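Local atomic coordinates of PfkB family carbohydrate kinase (PDB entry 4GM6), a protein that probably phosphorylates a sugar or related small carbohydrate, as a kinase of the PfkB family. Residues T73-I84 / D98-L109. Numbering follows the deposited sequence.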
ATOM      1  N   THR C  73      -5.889  -3.365 -34.731  1.00 54.65           N
ATOM      2  CA  THR C  73      -4.492  -3.008 -34.914  0.50 53.38           C
ATOM      3  C   THR C  73      -3.587  -4.222 -34.734  1.00 61.50           C
ATOM      4  O   THR C  73      -3.989  -5.235 -34.140  1.00 50.34           O
ATOM      5  CB  THR C  73      -4.058  -1.908 -33.920  0.50 52.16           C
ATOM      6  OG1 THR C  73      -4.344  -2.330 -32.580  0.50 42.20           O
ATOM      7  CG2 THR C  73      -4.785  -0.599 -34.208  0.50 47.18           C
ATOM      8  N   ARG C  74      -2.366  -4.103 -35.245  1.00 55.57           N
ATOM      9  CA  ARG C  74      -1.359  -5.145 -35.146  1.00 54.27           C
ATOM     10  C   ARG C  74      -0.001  -4.464 -35.065  1.00 53.30           C
ATOM     11  O   ARG C  74       0.170  -3.326 -35.524  1.00 51.09           O
ATOM     12  CB  ARG C  74      -1.396  -6.032 -36.384  1.00 56.99           C
ATOM     13  CG  ARG C  74      -0.861  -5.336 -37.625  1.00 66.77           C
ATOM     14  CD  ARG C  74      -1.053  -6.189 -38.861  1.00 62.69           C
ATOM     15  NE  ARG C  74      -2.421  -6.694 -38.978  1.00 72.61           N
ATOM     16  CZ  ARG C  74      -2.978  -7.092 -40.120  1.00 89.04           C
ATOM     17  NH1 ARG C  74      -2.297  -7.034 -41.257  1.00 67.74           N
ATOM     18  NH2 ARG C  74      -4.227  -7.537 -40.129  1.00108.36           N
ATOM     19  N   ILE C  75       0.973  -5.158 -34.494  1.00 48.57           N
ATOM     20  CA  ILE C  75       2.275  -4.545 -34.294  1.00 49.58           C
ATOM     21  C   ILE C  75       3.408  -5.513 -34.562  1.00 52.93           C
ATOM     22  O   ILE C  75       3.449  -6.623 -34.010  1.00 44.92           O
ATOM     23  CB  ILE C  75       2.431  -3.983 -32.865  1.00 48.43           C
ATOM     24  CG1 ILE C  75       3.700  -3.128 -32.755  1.00 50.96           C
ATOM     25  CG2 ILE C  75       2.478  -5.108 -31.838  1.00 38.60           C
ATOM     26  CD1 ILE C  75       3.904  -2.494 -31.390  1.00 43.64           C
ATOM     27  N   ALA C  76       4.323  -5.081 -35.420  1.00 48.67           N
ATOM     28  CA  ALA C  76       5.561  -5.810 -35.647  1.00 51.27           C
ATOM     29  C   ALA C  76       6.530  -5.442 -34.514  1.00 54.50           C
ATOM     30  O   ALA C  76       6.972  -4.296 -34.415  1.00 53.19           O
ATOM     31  CB  ALA C  76       6.141  -5.453 -37.007  1.00 50.29           C
ATOM     32  N   THR C  77       6.835  -6.399 -33.642  1.00 46.97           N
ATOM     33  CA  THR C  77       7.745  -6.129 -32.536  1.00 47.37           C
ATOM     34  C   THR C  77       8.504  -7.385 -32.074  1.00 60.99           C
ATOM     35  O   THR C  77       8.237  -8.489 -32.548  1.00 47.70           O
ATOM     36  CB  THR C  77       7.005  -5.486 -31.350  1.00 44.21           C
ATOM     37  OG1 THR C  77       7.931  -4.716 -30.574  1.00 39.56           O
ATOM     38  CG2 THR C  77       6.361  -6.564 -30.475  1.00 44.68           C
ATOM     39  N   VAL C  78       9.456  -7.203 -31.157  1.00 50.67           N
ATOM     40  CA  VAL C  78      10.260  -8.317 -30.658  1.00 45.16           C
ATOM     41  C   VAL C  78      10.345  -8.291 -29.139  1.00 51.39           C
ATOM     42  O   VAL C  78      10.622  -7.240 -28.548  1.00 44.75           O
ATOM     43  CB  VAL C  78      11.702  -8.268 -31.192  1.00 46.19           C
ATOM     44  CG1 VAL C  78      12.509  -9.437 -30.634  1.00 47.42           C
ATOM     45  CG2 VAL C  78      11.716  -8.263 -32.718  1.00 52.36           C
ATOM     46  N   VAL C  79      10.121  -9.451 -28.516  1.00 42.91           N
ATOM     47  CA  VAL C  79      10.255  -9.597 -27.074  1.00 43.38           C
ATOM     48  C   VAL C  79      10.984 -10.892 -26.709  1.00 41.37           C
ATOM     49  O   VAL C  79      10.935 -11.852 -27.452  1.00 47.21           O
ATOM     50  CB  VAL C  79       8.880  -9.621 -26.374  1.00 48.42           C
ATOM     51  CG1 VAL C  79       8.078  -8.383 -26.741  1.00 47.91           C
ATOM     52  CG2 VAL C  79       8.130 -10.896 -26.731  1.00 45.57           C
ATOM     53  N   PRO C  80      11.648 -10.927 -25.538  1.00 50.25           N
ATOM     54  CA  PRO C  80      12.306 -12.167 -25.144  1.00 45.03           C
ATOM     55  C   PRO C  80      11.282 -13.209 -24.719  1.00 41.59           C
ATOM     56  O   PRO C  80      10.234 -12.862 -24.182  1.00 45.24           O
ATOM     57  CB  PRO C  80      13.152 -11.739 -23.948  1.00 40.41           C
ATOM     58  CG  PRO C  80      12.343 -10.642 -23.317  1.00 37.60           C
ATOM     59  CD  PRO C  80      11.774  -9.884 -24.503  1.00 43.13           C
ATOM     60  N   ALA C  81      11.586 -14.474 -24.972  1.00 42.11           N
ATOM     61  CA  ALA C  81      10.732 -15.588 -24.583  1.00 43.00           C
ATOM     62  C   ALA C  81      10.884 -15.841 -23.095  1.00 50.98           C
ATOM     63  O   ALA C  81      11.263 -16.920 -22.674  1.00 55.76           O
ATOM     64  CB  ALA C  81      11.092 -16.843 -25.380  1.00 46.91           C
ATOM     65  N   ASN C  82      10.626 -14.823 -22.291  1.00 44.84           N
ATOM     66  CA  ASN C  82      10.624 -15.019 -20.850  1.00 45.23           C
ATOM     67  C   ASN C  82       9.418 -14.318 -20.226  1.00 42.38           C
ATOM     68  O   ASN C  82       8.711 -13.582 -20.916  1.00 44.67           O
ATOM     69  CB  ASN C  82      11.966 -14.589 -20.222  1.00 41.40           C
ATOM     70  CG  ASN C  82      12.168 -13.078 -20.198  1.00 46.55           C
ATOM     71  OD1 ASN C  82      11.217 -12.297 -20.197  1.00 42.60           O
ATOM     72  ND2 ASN C  82      13.428 -12.663 -20.155  1.00 43.60           N
ATOM     73  N   PRO C  83       9.162 -14.557 -18.927  1.00 45.05           N
ATOM     74  CA  PRO C  83       8.002 -13.977 -18.244  1.00 42.57           C
ATOM     75  C   PRO C  83       7.883 -12.450 -18.353  1.00 52.15           C
ATOM     76  O   PRO C  83       6.779 -11.908 -18.338  1.00 37.91           O
ATOM     77  CB  PRO C  83       8.207 -14.393 -16.783  1.00 40.86           C
ATOM     78  CG  PRO C  83       8.980 -15.670 -16.868  1.00 38.15           C
ATOM     79  CD  PRO C  83       9.851 -15.568 -18.099  1.00 47.39           C
ATOM     80  N   ILE C  84       8.998 -11.748 -18.473  1.00 42.17           N
ATOM     81  CA  ILE C  84       8.914 -10.299 -18.567  1.00 36.62           C
ATOM     82  C   ILE C  84       8.463  -9.927 -19.980  1.00 45.48           C
ATOM     83  O   ILE C  84       7.545  -9.123 -20.170  1.00 35.81           O
ATOM     84  CB  ILE C  84      10.257  -9.658 -18.197  1.00 36.36           C
ATOM     85  CG1 ILE C  84      10.765 -10.288 -16.894  1.00 37.13           C
ATOM     86  CG2 ILE C  84      10.118  -8.149 -18.100  1.00 35.42           C
ATOM     87  CD1 ILE C  84       9.926  -9.946 -15.675  1.00 43.17           C
ATOM     88  N   ASP C  98      -3.460  -6.999 -32.051  1.00 51.40           N
ATOM     89  CA  ASP C  98      -3.060  -8.268 -32.663  1.00 62.14           C
ATOM     90  C   ASP C  98      -1.604  -8.582 -32.328  1.00 56.81           C
ATOM     91  O   ASP C  98      -0.727  -7.728 -32.494  1.00 54.51           O
ATOM     92  CB  ASP C  98      -3.222  -8.168 -34.188  1.00 58.07           C
ATOM     93  CG  ASP C  98      -3.052  -9.511 -34.902  1.00 73.75           C
ATOM     94  OD1 ASP C  98      -2.966 -10.566 -34.236  1.00 68.35           O
ATOM     95  OD2 ASP C  98      -3.017  -9.506 -36.153  1.00 97.40           O
ATOM     96  N   THR C  99      -1.340  -9.803 -31.871  1.00 48.78           N
ATOM     97  CA  THR C  99       0.026 -10.199 -31.524  1.00 51.67           C
ATOM     98  C   THR C  99       0.671 -11.168 -32.528  1.00 51.48           C
ATOM     99  O   THR C  99       1.817 -11.589 -32.350  1.00 52.44           O
ATOM    100  CB  THR C  99       0.092 -10.807 -30.104  1.00 45.99           C
ATOM    101  OG1 THR C  99      -0.757 -11.956 -30.036  1.00 48.42           O
ATOM    102  CG2 THR C  99      -0.359  -9.785 -29.057  1.00 43.87           C
ATOM    103  N   ALA C 100      -0.057 -11.532 -33.575  1.00 53.55           N
ATOM    104  CA  ALA C 100       0.462 -12.482 -34.560  1.00 59.51           C
ATOM    105  C   ALA C 100       1.857 -12.131 -35.098  1.00 63.23           C
ATOM    106  O   ALA C 100       2.567 -13.002 -35.594  1.00 61.94           O
ATOM    107  CB  ALA C 100      -0.519 -12.647 -35.725  1.00 59.23           C
ATOM    108  N   PHE C 101       2.241 -10.860 -35.035  1.00 58.72           N
ATOM    109  CA  PHE C 101       3.522 -10.447 -35.609  1.00 57.65           C
ATOM    110  C   PHE C 101       4.555 -10.068 -34.547  1.00 61.56           C
ATOM    111  O   PHE C 101       5.563  -9.430 -34.850  1.00 55.20           O
ATOM    112  CB  PHE C 101       3.329  -9.327 -36.651  1.00 59.57           C
ATOM    113  CG  PHE C 101       2.457  -9.727 -37.818  1.00 65.39           C
ATOM    114  CD1 PHE C 101       3.019 -10.217 -38.990  1.00 66.82           C
ATOM    115  CD2 PHE C 101       1.075  -9.628 -37.736  1.00 68.34           C
ATOM    116  CE1 PHE C 101       2.222 -10.594 -40.054  1.00 64.95           C
ATOM    117  CE2 PHE C 101       0.271 -10.010 -38.797  1.00 69.65           C
ATOM    118  CZ  PHE C 101       0.846 -10.490 -39.961  1.00 74.95           C
ATOM    119  N   VAL C 102       4.293 -10.462 -33.303  1.00 49.66           N
ATOM    120  CA  VAL C 102       5.265 -10.315 -32.237  1.00 49.74           C
ATOM    121  C   VAL C 102       6.245 -11.467 -32.406  1.00 58.42           C
ATOM    122  O   VAL C 102       5.836 -12.618 -32.564  1.00 57.10           O
ATOM    123  CB  VAL C 102       4.611 -10.394 -30.831  1.00 56.59           C
ATOM    124  CG1 VAL C 102       5.669 -10.436 -29.731  1.00 44.14           C
ATOM    125  CG2 VAL C 102       3.654  -9.221 -30.598  1.00 40.64           C
ATOM    126  N   VAL C 103       7.535 -11.159 -32.399  1.00 55.14           N
ATOM    127  CA  VAL C 103       8.559 -12.192 -32.570  1.00 58.57           C
ATOM    128  C   VAL C 103       9.323 -12.376 -31.258  1.00 59.37           C
ATOM    129  O   VAL C 103       9.702 -11.389 -30.612  1.00 47.70           O
ATOM    130  CB  VAL C 103       9.547 -11.837 -33.694  1.00 58.71           C
ATOM    131  CG1 VAL C 103      10.694 -12.835 -33.718  1.00 68.90           C
ATOM    132  CG2 VAL C 103       8.843 -11.801 -35.048  1.00 51.38           C
ATOM    133  N   GLU C 104       9.526 -13.630 -30.856  1.00 55.70           N
ATOM    134  CA  GLU C 104      10.245 -13.932 -29.612  1.00 55.62           C
ATOM    135  C   GLU C 104      11.725 -14.168 -29.907  1.00 54.20           C
ATOM    136  O   GLU C 104      12.062 -15.035 -30.692  1.00 50.71           O
ATOM    137  CB  GLU C 104       9.673 -15.184 -28.943  1.00 57.72           C
ATOM    138  CG  GLU C 104       8.184 -15.141 -28.653  1.00 64.71           C
ATOM    139  CD  GLU C 104       7.797 -16.047 -27.492  1.00 57.44           C
ATOM    140  OE1 GLU C 104       8.126 -17.242 -27.531  1.00 69.38           O
ATOM    141  OE2 GLU C 104       7.163 -15.563 -26.536  1.00 67.38           O
ATOM    142  N   ALA C 105      12.607 -13.401 -29.282  1.00 49.14           N
ATOM    143  CA  ALA C 105      14.041 -13.608 -29.478  1.00 52.23           C
ATOM    144  C   ALA C 105      14.859 -12.751 -28.516  1.00 51.50           C
ATOM    145  O   ALA C 105      14.321 -11.837 -27.874  1.00 46.03           O
ATOM    146  CB  ALA C 105      14.432 -13.312 -30.918  1.00 54.73           C
ATOM    147  N   GLY C 106      16.154 -13.054 -28.412  1.00 45.22           N
ATOM    148  CA  GLY C 106      17.050 -12.302 -27.530  1.00 45.68           C
ATOM    149  C   GLY C 106      16.853 -12.579 -26.044  1.00 48.66           C
ATOM    150  O   GLY C 106      16.237 -13.580 -25.671  1.00 48.96           O
ATOM    151  N   ASP C 107      17.345 -11.665 -25.205  1.00 46.36           N
ATOM    152  CA  ASP C 107      17.599 -11.943 -23.785  1.00 47.19           C
ATOM    153  C   ASP C 107      16.862 -11.079 -22.783  1.00 47.98           C
ATOM    154  O   ASP C 107      16.844 -11.399 -21.585  1.00 43.22           O
ATOM    155  CB  ASP C 107      19.085 -11.754 -23.484  1.00 52.37           C
ATOM    156  CG  ASP C 107      19.952 -12.812 -24.125  1.00 77.11           C
ATOM    157  OD1 ASP C 107      19.553 -14.000 -24.137  1.00 85.25           O
ATOM    158  OD2 ASP C 107      21.043 -12.445 -24.611  1.00 64.92           O
ATOM    159  N   ARG C 108      16.321  -9.951 -23.226  1.00 42.37           N
ATOM    160  CA  ARG C 108      15.745  -9.030 -22.249  1.00 43.17           C
ATOM    161  C   ARG C 108      14.747  -8.056 -22.836  1.00 40.64           C
ATOM    162  O   ARG C 108      14.854  -7.666 -24.000  1.00 45.30           O
ATOM    163  CB  ARG C 108      16.858  -8.262 -21.511  1.00 37.72           C
ATOM    164  CG  ARG C 108      17.464  -7.100 -22.290  1.00 42.92           C
ATOM    165  CD  ARG C 108      18.617  -6.444 -21.540  1.00 40.03           C
ATOM    166  NE  ARG C 108      18.125  -5.752 -20.352  1.00 39.99           N
ATOM    167  CZ  ARG C 108      17.641  -4.519 -20.356  1.00 40.53           C
ATOM    168  NH1 ARG C 108      17.610  -3.824 -21.491  1.00 35.42           N
ATOM    169  NH2 ARG C 108      17.199  -3.976 -19.220  1.00 33.18           N
ATOM    170  N   LEU C 109      13.783  -7.658 -22.014  1.00 42.16           N
ATOM    171  CA  LEU C 109      12.883  -6.577 -22.372  1.00 40.57           C
ATOM    172  C   LEU C 109      13.501  -5.263 -21.904  1.00 33.09           C
ATOM    173  O   LEU C 109      13.983  -5.179 -20.785  1.00 36.40           O
ATOM    174  CB  LEU C 109      11.522  -6.771 -21.704  1.00 39.93           C
ATOM    175  CG  LEU C 109      10.433  -5.806 -22.186  1.00 35.15           C
ATOM    176  CD1 LEU C 109       9.887  -6.278 -23.525  1.00 38.94           C
ATOM    177  CD2 LEU C 109       9.314  -5.678 -21.158  1.00 36.21           C
TER
HETATM  178  O   HOH W   1       1.475  -8.078 -34.117  1.00 42.71           O
HETATM  179  O   HOH W   2       7.517 -13.870 -24.318  1.00 42.16           O
HETATM  180  O   HOH W   3      14.127 -14.895 -26.532  1.00 49.64           O
HETATM  181  O   HOH W   4      15.734 -14.240 -20.250  1.00 44.91           O
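Arg74 and Asp98 run side by side with CB against CB at 3.6 Å, and Phe101 lies alongside, its CE2 over one face of the guanidinium, the two planes 25° apart. The carboxylate is turned 76° from the guanidinium, and Asp98 OD2 stays 4.0 Å from Arg74 NE, well out of plane, so this is attraction between charges only; Arg74 NH1 bonds instead to the carbonyls of Leu147 and Lys149. Asp98 N is hydrogen-bonded to Thr73 O at 2.8 Å, and Asp98 OD1 accepts from Ala100 N in an Asx turn. A type I turn from Thr99 to Val102 interrupts the pairing and shifts the register by one, and one water bridges the opening by donating to Ile75 O and Asp98 O and accepting from Phe101 N. The two strands belong to a right-handed beta-alpha-beta crossover through helix 83-94, at one margin of the Rossmann-like central sheet of PfkB kinases. Parallel hydrogen bonds start again with Val103 N to Thr77 O at 2.8 Å, followed by Val79 N to Val103 O and Ala105 N to Val79 O. On the helix side, Val102 spreads both methyls: CG2 meets Thr77 CG2 at 3.8 Å, while CG1, anti to the backbone N (chi1 172°), reaches Val79 CG2 at 3.9 Å. Further along, the Pro80 ring lies against the backbone of Arg108 and Leu109, with CG 3.6 Å from Leu109 N. Leu109 CD2 packs on Ile84 CG2 at 4.0 Å, and Ile84 also touches Tyr113 of the second subunit.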